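Putative hydrolase (Shewanella frigidimarina, PDB 3LHO) probably acts as an iron-dependent dioxygenase of the 2-oxoadipate dioxygenase/decarboxylase family, although nickel occupies the metal site in this crystal. Local coordinates at residues Gln29-Gly34 with Pro174-Ile179; Asn39-Leu44 with Ala237-Met242; Val52-Leu57 with Lys82-Pro87; Gln91-Ile96 with Thr249-Ala254. One frame throughout, in Å; residues are numbered along the deposited sequence.

Contact 1: residues Gln29-Gly34 with Pro174-Ile179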
loop_
_atom_site.group_PDB
_atom_site.type_symbol
_atom_site.label_atom_id
_atom_site.label_comp_id
_atom_site.label_asym_id
_atom_site.label_seq_id
_atom_site.Cartn_x
_atom_site.Cartn_y
_atom_site.Cartn_z
ATOM N N GLN A 29 -6.396 2.282 -17.322
ATOM C CA GLN A 29 -6.979 2.339 -18.664
ATOM C C GLN A 29 -5.959 2.837 -19.713
ATOM O O GLN A 29 -5.814 2.224 -20.779
ATOM C CB GLN A 29 -8.264 3.196 -18.656
ATOM C CG GLN A 29 -9.034 3.261 -19.974
ATOM C CD GLN A 29 -9.489 1.898 -20.483
ATOM O OE1 GLN A 29 -9.747 0.983 -19.702
ATOM N NE2 GLN A 29 -9.587 1.763 -21.798
ATOM N N LEU A 30 -5.237 3.913 -19.410
ATOM C CA LEU A 30 -4.213 4.441 -20.322
ATOM C C LEU A 30 -3.142 3.414 -20.742
ATOM O O LEU A 30 -2.835 3.276 -21.931
ATOM C CB LEU A 30 -3.532 5.649 -19.687
ATOM C CG LEU A 30 -2.396 6.364 -20.438
ATOM C CD1 LEU A 30 -2.974 7.203 -21.576
ATOM C CD2 LEU A 30 -1.572 7.285 -19.510
ATOM N N LEU A 31 -2.561 2.711 -19.766
ATOM C CA LEU A 31 -1.471 1.791 -19.999
ATOM C C LEU A 31 -1.902 0.432 -20.568
ATOM O O LEU A 31 -1.165 -0.201 -21.332
ATOM C CB LEU A 31 -0.685 1.582 -18.680
ATOM C CG LEU A 31 0.083 2.794 -18.148
ATOM C CD1 LEU A 31 0.794 2.478 -16.800
ATOM C CD2 LEU A 31 1.076 3.266 -19.173
ATOM N N GLY A 32 -3.085 -0.024 -20.200
ATOM C CA GLY A 32 -3.548 -1.361 -20.574
ATOM C C GLY A 32 -4.603 -1.369 -21.669
ATOM O O GLY A 32 -4.935 -2.429 -22.180
ATOM N N HIS A 33 -5.149 -0.198 -22.005
ATOM C CA HIS A 33 -6.156 -0.053 -23.052
ATOM C C HIS A 33 -7.376 -0.946 -22.776
ATOM O O HIS A 33 -8.027 -1.423 -23.702
ATOM C CB HIS A 33 -5.556 -0.371 -24.437
ATOM C CG HIS A 33 -4.155 0.138 -24.637
ATOM N ND1 HIS A 33 -3.859 1.477 -24.795
ATOM C CD2 HIS A 33 -2.973 -0.518 -24.722
ATOM C CE1 HIS A 33 -2.556 1.623 -24.970
ATOM N NE2 HIS A 33 -1.994 0.428 -24.922
ATOM N N GLY A 34 -7.678 -1.171 -21.498
ATOM C CA GLY A 34 -8.780 -2.062 -21.107
ATOM C C GLY A 34 -8.351 -3.468 -20.708
ATOM O O GLY A 34 -9.129 -4.187 -20.115
ATOM N N PRO A 174 4.100 -4.495 -22.003
ATOM C CA PRO A 174 4.664 -4.803 -23.320
ATOM C C PRO A 174 5.155 -3.623 -24.159
ATOM O O PRO A 174 6.026 -3.812 -24.997
ATOM C CB PRO A 174 3.524 -5.535 -24.040
ATOM C CG PRO A 174 2.307 -5.307 -23.261
ATOM C CD PRO A 174 2.735 -5.035 -21.842
ATOM N N GLU A 175 4.614 -2.425 -23.938
ATOM C CA GLU A 175 4.946 -1.279 -24.787
ATOM C C GLU A 175 6.035 -0.367 -24.242
ATOM O O GLU A 175 6.375 0.628 -24.880
ATOM C CB GLU A 175 3.705 -0.429 -25.022
ATOM C CG GLU A 175 2.618 -1.112 -25.794
ATOM C CD GLU A 175 1.269 -0.435 -25.604
ATOM O OE1 GLU A 175 1.234 0.757 -25.222
ATOM O OE2 GLU A 175 0.236 -1.104 -25.822
ATOM N N PHE A 176 6.540 -0.639 -23.054
ATOM C CA PHE A 176 7.512 0.254 -22.425
ATOM C C PHE A 176 8.710 -0.535 -21.965
ATOM O O PHE A 176 8.589 -1.667 -21.485
ATOM C CB PHE A 176 6.912 0.988 -21.228
ATOM C CG PHE A 176 5.876 2.009 -21.585
ATOM C CD1 PHE A 176 6.243 3.315 -21.850
ATOM C CD2 PHE A 176 4.532 1.674 -21.612
ATOM C CE1 PHE A 176 5.289 4.269 -22.179
ATOM C CE2 PHE A 176 3.571 2.628 -21.925
ATOM C CZ PHE A 176 3.954 3.922 -22.218
ATOM N N GLU A 177 9.885 0.056 -22.096
ATOM C CA GLU A 177 11.076 -0.538 -21.527
ATOM C C GLU A 177 11.521 0.171 -20.240
ATOM O O GLU A 177 11.862 -0.480 -19.241
ATOM C CB GLU A 177 12.195 -0.456 -22.548
ATOM C CG GLU A 177 13.515 -0.983 -22.029
ATOM C CD GLU A 177 14.580 -0.988 -23.113
ATOM O OE1 GLU A 177 14.242 -0.804 -24.292
ATOM O OE2 GLU A 177 15.749 -1.189 -22.773
ATOM N N ARG A 178 11.519 1.506 -20.264
ATOM C CA ARG A 178 12.157 2.286 -19.216
ATOM C C ARG A 178 11.136 3.040 -18.404
ATOM O O ARG A 178 10.146 3.556 -18.952
ATOM C CB ARG A 178 13.160 3.288 -19.816
ATOM C CG ARG A 178 14.289 2.670 -20.683
ATOM C CD ARG A 178 15.383 3.720 -21.039
ATOM N NE ARG A 178 14.777 4.971 -21.517
ATOM C CZ ARG A 178 15.203 6.217 -21.243
ATOM N NH1 ARG A 178 16.270 6.455 -20.473
ATOM N NH2 ARG A 178 14.533 7.256 -21.744
ATOM N N ILE A 179 11.396 3.138 -17.097
ATOM C CA ILE A 179 10.558 3.936 -16.187
ATOM C C ILE A 179 10.437 5.397 -16.691
ATOM O O ILE A 179 9.343 5.992 -16.651
ATOM C CB ILE A 179 11.054 3.848 -14.668
ATOM C CG1 ILE A 179 10.012 4.472 -13.728
ATOM C CG2 ILE A 179 12.440 4.519 -14.461
ATOM C CD1 ILE A 179 10.046 3.992 -12.273
HETATM O O HOH W 1 0.927 0.694 -22.308
#
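His-33 and Glu-175 supply the polar half of this contact. NE2 of His-33 donates to Glu-175 OE2 over 2.9 Å and meets the syn lone pair of that oxygen, with an N-H...O angle of 140°; a weak second bond runs from NE2 to OE1 at 3.3 Å. The two side chains arrive from opposite directions, and ring and carboxylate lie nearly coplanar, 24° apart, which lets one N-H serve both oxygens. The ring gets there with CG beside the backbone N of His-33 and anti to its carbonyl carbon (chi1 -39°). A water adds a further bond to the carboxylate, donating to Glu-175 OE1 from 2.9 Å away.

The apolar half is a single touch. CD2 of Leu-31 comes within 3.8 Å of CE2 of Phe-176, the two side chains crossing at about a right angle. Phe-176 also packs on Val-182 and Ala-185 of helix 179-188, while Leu-31 reaches Phe-236 of strand 235-239.

Directly after helix 22-32, the positive phi of His-33 turns the chain out of helical geometry. What results is a His-carboxylate hydrogen bond that joins the C-terminal end of one helix to the loop leading into another.

Contact 2: residues Asn39-Leu44 with Ala237-Met242; sequences NDHIAL and ARRYPM. With NI (nickel (II) ion), chain B.
Asp-40 holds its CG opposite its own backbone N (chi1 -178°) and places its carboxylate against Arg-239 of strand 235-239, whereas His-41 holds its ring between backbone N and carbonyl carbon (chi1 69°), and these two rotations bring carboxylate, imidazole and the guanidinium of Arg-239 together. Asp-40 and His-41 form a classic beta bulge opposite Thr-167, in the metal-binding sheet of a protein of the glyoxalase clan. Arg-239 grips Asp-40 side-on in a salt bridge: NE donates to OD1 at 2.7 Å and NH2 to OD2 at 2.9 Å, each oxygen met on its syn side, with the flat groups nearly coplanar. OD2 keeps its anti lone pair for His-41 ND1, 2.6 Å away along a nearly straight bond of 171°. OD1 is also paired with Lys-93 NZ, so one buried carboxylate answers two cationic groups. With an alanine here, Arg-239 and Lys-93 would probably lose their shared counter-charge, and the His-41 ring would lose the partner that fixes its rotation from the second shell. CB of Ala-237 lies 4.0 Å from OD2 of Asp-40. His-165 and Glu-235 are the other protein ligands of the nickel ion, and three waters also bind it; His-41 contributes NE2, at 2.1 Å from the metal.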
loop_
_atom_site.group_PDB
_atom_site.type_symbol
_atom_site.label_atom_id
_atom_site.label_comp_id
_atom_site.label_asym_id
_atom_site.label_seq_id
_atom_site.Cartn_x
_atom_site.Cartn_y
_atom_site.Cartn_z
ATOM N N ASN A 39 0.594 -6.207 -11.863
ATOM C CA ASN A 39 1.127 -5.422 -10.749
ATOM C C ASN A 39 2.398 -6.028 -10.125
ATOM O O ASN A 39 2.505 -7.243 -9.961
ATOM C CB ASN A 39 0.035 -5.258 -9.694
ATOM C CG ASN A 39 -1.157 -4.468 -10.206
ATOM O OD1 ASN A 39 -2.319 -4.946 -10.177
ATOM N ND2 ASN A 39 -0.890 -3.280 -10.705
ATOM N N ASP A 40 3.372 -5.191 -9.812
ATOM C CA ASP A 40 4.556 -5.621 -9.060
ATOM C C ASP A 40 4.195 -5.978 -7.611
ATOM O O ASP A 40 4.654 -6.996 -7.066
ATOM C CB ASP A 40 5.598 -4.480 -9.007
ATOM C CG ASP A 40 6.859 -4.889 -8.269
ATOM O OD1 ASP A 40 7.568 -5.758 -8.794
ATOM O OD2 ASP A 40 7.123 -4.434 -7.127
ATOM N N HIS A 41 3.383 -5.112 -6.999
ATOM C CA HIS A 41 2.980 -5.281 -5.606
ATOM C C HIS A 41 1.797 -4.447 -5.226
ATOM O O HIS A 41 1.400 -3.533 -5.988
ATOM C CB HIS A 41 4.169 -5.040 -4.615
ATOM C CG HIS A 41 4.669 -3.624 -4.516
ATOM N ND1 HIS A 41 5.691 -3.136 -5.315
ATOM C CD2 HIS A 41 4.373 -2.627 -3.631
ATOM C CE1 HIS A 41 5.966 -1.894 -4.959
ATOM N NE2 HIS A 41 5.195 -1.572 -3.931
ATOM N N ILE A 42 1.199 -4.832 -4.087
ATOM C CA ILE A 42 0.338 -3.991 -3.261
ATOM C C ILE A 42 1.007 -3.787 -1.887
ATOM O O ILE A 42 1.955 -4.520 -1.487
ATOM C CB ILE A 42 -1.145 -4.546 -3.135
ATOM C CG1 ILE A 42 -1.163 -5.906 -2.427
ATOM C CG2 ILE A 42 -1.807 -4.663 -4.516
ATOM C CD1 ILE A 42 -1.997 -6.006 -1.253
ATOM N N ALA A 43 0.589 -2.723 -1.206
ATOM C CA ALA A 43 1.123 -2.394 0.123
ATOM C C ALA A 43 -0.035 -2.201 1.076
ATOM O O ALA A 43 -0.981 -1.443 0.747
ATOM C CB ALA A 43 1.967 -1.106 0.069
ATOM N N LEU A 44 0.035 -2.851 2.236
ATOM C CA LEU A 44 -0.944 -2.701 3.312
ATOM C C LEU A 44 -0.249 -2.277 4.595
ATOM O O LEU A 44 0.955 -2.518 4.746
ATOM C CB LEU A 44 -1.696 -4.026 3.525
ATOM C CG LEU A 44 -2.377 -4.679 2.343
ATOM C CD1 LEU A 44 -2.890 -6.093 2.776
ATOM C CD2 LEU A 44 -3.572 -3.845 1.812
ATOM N N ALA A 237 7.125 0.331 -10.817
ATOM C CA ALA A 237 8.418 -0.227 -10.422
ATOM C C ALA A 237 9.030 -1.048 -11.555
ATOM O O ALA A 237 8.352 -1.867 -12.185
ATOM C CB ALA A 237 8.258 -1.126 -9.153
ATOM N N ARG A 238 10.318 -0.815 -11.804
ATOM C CA ARG A 238 11.115 -1.684 -12.622
ATOM C C ARG A 238 12.132 -2.402 -11.742
ATOM O O ARG A 238 12.905 -1.757 -11.066
ATOM C CB ARG A 238 11.845 -0.900 -13.709
ATOM C CG ARG A 238 12.678 -1.794 -14.633
ATOM C CD ARG A 238 13.156 -1.088 -15.889
ATOM N NE ARG A 238 14.146 -1.909 -16.605
ATOM C CZ ARG A 238 14.899 -1.491 -17.623
ATOM N NH1 ARG A 238 14.817 -0.255 -18.087
ATOM N NH2 ARG A 238 15.744 -2.330 -18.191
ATOM N N ARG A 239 12.146 -3.734 -11.798
ATOM C CA ARG A 239 13.171 -4.515 -11.124
ATOM C C ARG A 239 14.213 -5.080 -12.071
ATOM O O ARG A 239 13.915 -5.388 -13.230
ATOM C CB ARG A 239 12.532 -5.666 -10.359
ATOM C CG ARG A 239 11.608 -5.223 -9.256
ATOM C CD ARG A 239 10.878 -6.443 -8.659
ATOM N NE ARG A 239 10.001 -5.942 -7.623
ATOM C CZ ARG A 239 10.412 -5.494 -6.439
ATOM N NH1 ARG A 239 11.698 -5.545 -6.068
ATOM N NH2 ARG A 239 9.526 -4.981 -5.627
ATOM N N TYR A 240 15.431 -5.230 -11.544
ATOM C CA TYR A 240 16.553 -5.757 -12.290
ATOM C C TYR A 240 17.078 -7.064 -11.726
ATOM O O TYR A 240 16.861 -7.377 -10.538
ATOM C CB TYR A 240 17.665 -4.723 -12.340
ATOM C CG TYR A 240 17.310 -3.477 -13.115
ATOM C CD1 TYR A 240 16.518 -2.479 -12.555
ATOM C CD2 TYR A 240 17.804 -3.267 -14.396
ATOM C CE1 TYR A 240 16.209 -1.336 -13.265
ATOM C CE2 TYR A 240 17.505 -2.134 -15.096
ATOM C CZ TYR A 240 16.717 -1.164 -14.541
ATOM O OH TYR A 240 16.431 -0.019 -15.255
ATOM N N PRO A 241 17.725 -7.871 -12.582
ATOM C CA PRO A 241 18.290 -9.133 -12.110
ATOM C C PRO A 241 19.472 -8.953 -11.178
ATOM O O PRO A 241 20.296 -8.058 -11.371
ATOM C CB PRO A 241 18.750 -9.826 -13.397
ATOM C CG PRO A 241 18.022 -9.194 -14.473
ATOM C CD PRO A 241 17.740 -7.790 -14.049
HETATM N N MSE A 242 19.539 -9.788 -10.159
HETATM C CA MSE A 242 20.742 -9.891 -9.316
HETATM C C MSE A 242 21.837 -10.722 -10.014
HETATM O O MSE A 242 21.642 -11.216 -11.140
HETATM C CB MSE A 242 20.369 -10.548 -7.983
HETATM C CG MSE A 242 19.286 -9.786 -7.247
HETATM SE SE MSE A 242 18.787 -10.595 -5.567
HETATM C CE MSE A 242 17.617 -12.021 -6.132
HETATM NI NI NI B . 5.401 0.326 -2.979
HETATM O O HOH W 2 6.412 2.259 -1.939
HETATM O O HOH W 3 7.421 0.074 -2.923
HETATM O O HOH W 4 5.985 -0.494 -0.917
#

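Contact 3: residues Val52-Leu57 with Lys82-Pro87; sequences VNLSVL and KHFEHP
NZ of Lys-82 is gripped by two carboxylates, in salt bridges to Asp-71 and Asp-68, and the chain that leads to it forms one wall against Leu-54. The contact is an example of helix-on-sheet packing: the first turn of helix 54-62 rests on strand 79-85, and Leu-54 does the work without any polar bond between the two segments. Leu-54 presents both methyl groups to the strand. CD1 lies 4.0 Å from CG of Lys-82 and CD2 lies 3.9 Å from its CD, so the two methyls lie along the lysine chain, one at CG and one at CD. Further along, the lysine chain bends at chi3 (73°) and again at chi4, which takes the ammonium away from the apolar surface and leaves methylenes of the side chain against the leucine.

CD2 of Leu-54 also reaches the rim of Phe-84, 4.3 Å from CZ and near the ring plane. Ile-96 of the adjoining strand touches both Leu-54 and Phe-84, and Ala-58 and Thr-62 of the helix also touch Phe-84.

The helix start is fixed by Asn-53 at the N-cap. Its OD1 accepts from Val-56 N at 3.1 Å, with a weaker bond from Ser-55 N, and Glu-98 OE1 takes the N-H of Leu-54. These bonds set the turn from which Leu-54 projects.

His-83 and Glu-85 alternate with Lys-82 and Phe-84 along the strand, and their side chains are joined to each other: NE2 of His-83 donates in its ring plane to Glu-85 OE2, 2.8 Å away, at an angle of 169°.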
loop_
_atom_site.group_PDB
_atom_site.type_symbol
_atom_site.label_atom_id
_atom_site.label_comp_id
_atom_site.label_asym_id
_atom_site.label_seq_id
_atom_site.Cartn_x
_atom_site.Cartn_y
_atom_site.Cartn_z
ATOM N N VAL A 52 -4.890 -6.948 15.207
ATOM C CA VAL A 52 -4.808 -6.470 13.816
ATOM C C VAL A 52 -3.374 -6.486 13.293
ATOM O O VAL A 52 -3.075 -5.815 12.335
ATOM C CB VAL A 52 -5.381 -5.012 13.645
ATOM C CG1 VAL A 52 -6.849 -4.952 13.966
ATOM C CG2 VAL A 52 -4.662 -4.004 14.501
ATOM N N ASN A 53 -2.511 -7.301 13.876
ATOM C CA ASN A 53 -1.081 -7.219 13.563
ATOM C C ASN A 53 -0.729 -7.753 12.159
ATOM O O ASN A 53 -1.591 -8.183 11.419
ATOM C CB ASN A 53 -0.253 -7.847 14.691
ATOM C CG ASN A 53 -0.336 -9.314 14.749
ATOM O OD1 ASN A 53 -0.739 -9.984 13.782
ATOM N ND2 ASN A 53 0.114 -9.873 15.873
ATOM N N LEU A 54 0.532 -7.617 11.788
ATOM C CA LEU A 54 1.009 -8.035 10.477
ATOM C C LEU A 54 0.463 -9.459 10.110
ATOM O O LEU A 54 -0.090 -9.651 9.019
ATOM C CB LEU A 54 2.556 -7.973 10.468
ATOM C CG LEU A 54 3.227 -7.818 9.103
ATOM C CD1 LEU A 54 4.682 -7.477 9.302
ATOM C CD2 LEU A 54 3.048 -9.103 8.286
ATOM N N SER A 55 0.518 -10.380 11.078
ATOM C CA SER A 55 0.223 -11.789 10.871
ATOM C C SER A 55 -1.264 -11.934 10.575
ATOM O O SER A 55 -1.635 -12.763 9.780
ATOM C CB SER A 55 0.605 -12.612 12.082
ATOM O OG SER A 55 2.033 -12.501 12.246
ATOM N N VAL A 56 -2.072 -11.086 11.199
ATOM C CA VAL A 56 -3.535 -11.157 10.957
ATOM C C VAL A 56 -3.899 -10.785 9.501
ATOM O O VAL A 56 -4.773 -11.443 8.843
ATOM C CB VAL A 56 -4.255 -10.235 11.918
ATOM C CG1 VAL A 56 -5.738 -10.157 11.589
ATOM C CG2 VAL A 56 -4.050 -10.739 13.352
ATOM N N LEU A 57 -3.286 -9.713 8.999
ATOM C CA LEU A 57 -3.495 -9.300 7.623
ATOM C C LEU A 57 -2.917 -10.346 6.692
ATOM O O LEU A 57 -3.512 -10.659 5.677
ATOM C CB LEU A 57 -2.851 -7.939 7.328
ATOM C CG LEU A 57 -3.677 -6.681 7.714
ATOM C CD1 LEU A 57 -3.848 -6.474 9.220
ATOM C CD2 LEU A 57 -3.094 -5.426 7.078
ATOM N N LYS A 82 7.064 -7.352 6.070
ATOM C CA LYS A 82 7.393 -8.597 5.356
ATOM C C LYS A 82 6.759 -8.483 3.966
ATOM O O LYS A 82 5.760 -7.715 3.784
ATOM C CB LYS A 82 6.785 -9.825 6.056
ATOM C CG LYS A 82 7.146 -10.079 7.548
ATOM C CD LYS A 82 6.283 -11.226 8.189
ATOM C CE LYS A 82 6.653 -12.602 7.723
ATOM N NZ LYS A 82 8.070 -13.031 8.055
ATOM N N HIS A 83 7.324 -9.229 3.013
ATOM C CA HIS A 83 6.672 -9.418 1.739
ATOM C C HIS A 83 6.429 -10.892 1.487
ATOM O O HIS A 83 7.132 -11.756 2.027
ATOM C CB HIS A 83 7.408 -8.675 0.586
ATOM C CG HIS A 83 8.314 -9.530 -0.234
ATOM N ND1 HIS A 83 9.676 -9.623 -0.003
ATOM C CD2 HIS A 83 8.058 -10.298 -1.320
ATOM C CE1 HIS A 83 10.204 -10.447 -0.903
ATOM N NE2 HIS A 83 9.239 -10.865 -1.720
ATOM N N PHE A 84 5.353 -11.135 0.709
ATOM C CA PHE A 84 4.845 -12.450 0.362
ATOM C C PHE A 84 4.760 -12.588 -1.158
ATOM O O PHE A 84 4.426 -11.622 -1.859
ATOM C CB PHE A 84 3.452 -12.690 1.000
ATOM C CG PHE A 84 3.434 -12.490 2.488
ATOM C CD1 PHE A 84 3.380 -11.190 3.020
ATOM C CD2 PHE A 84 3.519 -13.563 3.349
ATOM C CE1 PHE A 84 3.417 -10.982 4.379
ATOM C CE2 PHE A 84 3.547 -13.374 4.739
ATOM C CZ PHE A 84 3.486 -12.068 5.254
ATOM N N GLU A 85 5.050 -13.806 -1.638
ATOM C CA GLU A 85 5.048 -14.160 -3.049
ATOM C C GLU A 85 4.124 -15.352 -3.327
ATOM O O GLU A 85 3.990 -16.259 -2.478
ATOM C CB GLU A 85 6.457 -14.531 -3.491
ATOM C CG GLU A 85 7.401 -13.333 -3.468
ATOM C CD GLU A 85 8.832 -13.679 -3.829
ATOM O OE1 GLU A 85 9.091 -14.825 -4.274
ATOM O OE2 GLU A 85 9.698 -12.785 -3.641
ATOM N N HIS A 86 3.458 -15.296 -4.486
ATOM C CA HIS A 86 2.509 -16.322 -4.925
ATOM C C HIS A 86 3.214 -17.178 -6.014
ATOM O O HIS A 86 4.114 -16.672 -6.717
ATOM C CB HIS A 86 1.246 -15.658 -5.460
ATOM C CG HIS A 86 0.121 -16.599 -5.724
ATOM N ND1 HIS A 86 0.004 -17.306 -6.899
ATOM C CD2 HIS A 86 -0.951 -16.944 -4.966
ATOM C CE1 HIS A 86 -1.097 -18.043 -6.862
ATOM N NE2 HIS A 86 -1.697 -17.844 -5.697
ATOM N N PRO A 87 2.863 -18.478 -6.107
ATOM C CA PRO A 87 3.521 -19.328 -7.140
ATOM C C PRO A 87 3.272 -18.875 -8.594
ATOM O O PRO A 87 4.083 -19.164 -9.482
ATOM C CB PRO A 87 2.946 -20.732 -6.890
ATOM C CG PRO A 87 1.863 -20.583 -5.841
ATOM C CD PRO A 87 2.101 -19.284 -5.121
#

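Contact 4: residues Gln91-Ile96 with Thr249-Ala254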
loop_
_atom_site.group_PDB
_atom_site.type_symbol
_atom_site.label_atom_id
_atom_site.label_comp_id
_atom_site.label_asym_id
_atom_site.label_seq_id
_atom_site.Cartn_x
_atom_site.Cartn_y
_atom_site.Cartn_z
ATOM N N GLN A 91 0.698 -12.711 -10.282
ATOM C CA GLN A 91 0.094 -12.167 -9.090
ATOM C C GLN A 91 1.064 -11.199 -8.432
ATOM O O GLN A 91 2.277 -11.368 -8.502
ATOM C CB GLN A 91 -0.370 -13.282 -8.137
ATOM C CG GLN A 91 -1.449 -14.226 -8.712
ATOM C CD GLN A 91 -2.717 -13.513 -9.071
ATOM O OE1 GLN A 91 -3.015 -12.433 -8.557
ATOM N NE2 GLN A 91 -3.472 -14.100 -9.966
ATOM N N PRO A 92 0.528 -10.133 -7.836
ATOM C CA PRO A 92 1.409 -9.183 -7.217
ATOM C C PRO A 92 2.134 -9.736 -5.986
ATOM O O PRO A 92 1.595 -10.574 -5.264
ATOM C CB PRO A 92 0.445 -8.048 -6.819
ATOM C CG PRO A 92 -0.895 -8.645 -6.790
ATOM C CD PRO A 92 -0.878 -9.700 -7.826
ATOM N N LYS A 93 3.327 -9.240 -5.693
ATOM C CA LYS A 93 3.846 -9.386 -4.383
ATOM C C LYS A 93 2.988 -8.582 -3.419
ATOM O O LYS A 93 2.414 -7.583 -3.783
ATOM C CB LYS A 93 5.307 -8.862 -4.275
ATOM C CG LYS A 93 6.282 -9.547 -5.206
ATOM C CD LYS A 93 7.656 -8.911 -5.027
ATOM C CE LYS A 93 8.552 -9.162 -6.190
ATOM N NZ LYS A 93 8.109 -8.310 -7.331
ATOM N N VAL A 94 2.973 -9.016 -2.169
ATOM C CA VAL A 94 2.219 -8.399 -1.108
ATOM C C VAL A 94 3.174 -7.929 -0.005
ATOM O O VAL A 94 3.892 -8.702 0.611
ATOM C CB VAL A 94 1.122 -9.357 -0.568
ATOM C CG1 VAL A 94 0.441 -8.728 0.679
ATOM C CG2 VAL A 94 0.142 -9.692 -1.698
ATOM N N PHE A 95 3.206 -6.625 0.169
ATOM C CA PHE A 95 4.048 -5.989 1.141
ATOM C C PHE A 95 3.147 -5.526 2.297
ATOM O O PHE A 95 2.174 -4.763 2.067
ATOM C CB PHE A 95 4.711 -4.791 0.501
ATOM C CG PHE A 95 5.722 -4.128 1.377
ATOM C CD1 PHE A 95 7.014 -4.635 1.500
ATOM C CD2 PHE A 95 5.358 -2.973 2.099
ATOM C CE1 PHE A 95 7.968 -4.004 2.344
ATOM C CE2 PHE A 95 6.267 -2.331 2.926
ATOM C CZ PHE A 95 7.599 -2.849 3.055
ATOM N N ILE A 96 3.453 -6.004 3.506
ATOM C CA ILE A 96 2.642 -5.685 4.700
ATOM C C ILE A 96 3.561 -5.151 5.775
ATOM O O ILE A 96 4.558 -5.779 6.164
ATOM C CB ILE A 96 1.768 -6.852 5.220
ATOM C CG1 ILE A 96 0.984 -7.558 4.117
ATOM C CG2 ILE A 96 0.830 -6.335 6.365
ATOM C CD1 ILE A 96 0.166 -8.816 4.643
ATOM N N THR A 249 13.980 -8.659 -5.255
ATOM C CA THR A 249 12.596 -8.642 -4.731
ATOM C C THR A 249 12.355 -7.645 -3.599
ATOM O O THR A 249 11.276 -7.625 -3.024
ATOM C CB THR A 249 12.201 -10.040 -4.232
ATOM O OG1 THR A 249 13.163 -10.472 -3.278
ATOM C CG2 THR A 249 12.190 -11.045 -5.393
ATOM N N GLY A 250 13.341 -6.817 -3.271
ATOM C CA GLY A 250 13.225 -5.878 -2.150
ATOM C C GLY A 250 12.432 -4.622 -2.484
ATOM O O GLY A 250 11.981 -4.422 -3.631
ATOM N N PHE A 251 12.258 -3.762 -1.485
ATOM C CA PHE A 251 11.303 -2.655 -1.613
ATOM C C PHE A 251 11.881 -1.256 -1.417
ATOM O O PHE A 251 11.153 -0.246 -1.596
ATOM C CB PHE A 251 10.082 -2.920 -0.716
ATOM C CG PHE A 251 9.212 -4.001 -1.253
ATOM C CD1 PHE A 251 9.487 -5.321 -0.967
ATOM C CD2 PHE A 251 8.176 -3.704 -2.122
ATOM C CE1 PHE A 251 8.742 -6.306 -1.500
ATOM C CE2 PHE A 251 7.415 -4.698 -2.657
ATOM C CZ PHE A 251 7.696 -6.000 -2.359
ATOM N N VAL A 252 13.170 -1.199 -1.077
ATOM C CA VAL A 252 13.941 0.039 -1.102
ATOM C C VAL A 252 15.141 -0.270 -1.969
ATOM O O VAL A 252 15.330 -1.442 -2.362
ATOM C CB VAL A 252 14.426 0.454 0.311
ATOM N N ALA A 253 15.940 0.758 -2.266
ATOM C CA ALA A 253 17.191 0.596 -3.039
ATOM C C ALA A 253 18.044 -0.540 -2.470
ATOM O O ALA A 253 18.334 -0.517 -1.281
ATOM C CB ALA A 253 18.000 1.907 -3.022
ATOM N N ALA A 254 18.449 -1.516 -3.296
ATOM C CA ALA A 254 19.309 -2.636 -2.832
ATOM C C ALA A 254 20.622 -2.152 -2.247
ATOM O O ALA A 254 21.258 -2.883 -1.485
ATOM C CB ALA A 254 19.586 -3.633 -3.954
#
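Phe-251 and Phe-95 meet with their centroids 4.7 Å apart and their planes inclined at 41°, an oblique aromatic pair. CD1 of Phe-95 sits over one face of the Phe-251 ring, displaced toward its rim and 3.6 Å from CD1 of that ring, while the two side chains slide past each other in opposite directions. Phe-95 reaches across because its CG stands opposite the backbone N (chi1 -174°).

Lys-93 touches the other end of the ring: its CD lies 3.9 Å from CZ of Phe-251, and its CE comes within 4.2 Å of CG2 of Thr-249. The lysine chain then turns at chi4, and its ammonium finds its salt-bridge partner in Asp-40.

Further partners hold the phenylalanine from outside the pair. Arg-239 makes a cation-pi contact with it and also donates from NH1 to the backbone O of Gly-250, which anchors the loop just before the ring; His-83 adds a further ring contact. A serine in place of Phe-251 would probably open a gap beside Phe-95 and deprive Arg-239 of its aromatic partner.

Phe-251 also packs edge-to-face with His-41, a nickel ligand, and its side chain lies about 5 Å from the metal at the nearest atoms. The loop 249-254 thus lays an aromatic wall beside the metal site on the sheet of this glyoxalase-clan fold.

How the contacts relate
Contacts 2 and 4 lie about 5 Å apart between centres and share the metal neighbourhood through adjacent strands 39-47 and 93-99; contact 2 is buried and charged, contact 4 nearer the surface and mainly aromatic. Contact 3 reaches the same sheet through strand 79-85, neighbour of 93-99, but is a buried, apolar helix-on-sheet joint; it meets contact 2 where Leu-44 packs on Leu-57, and contact 4 through backbone bonds between the strands. Contact 1 is peripheral and partly exposed, about 28 Å from contact 3 between centres, and relies on a direct histidine-carboxylate hydrogen bond with one small apolar touch; its loop touches contact 2 where Glu-177 and Arg-178 pack against Arg-238.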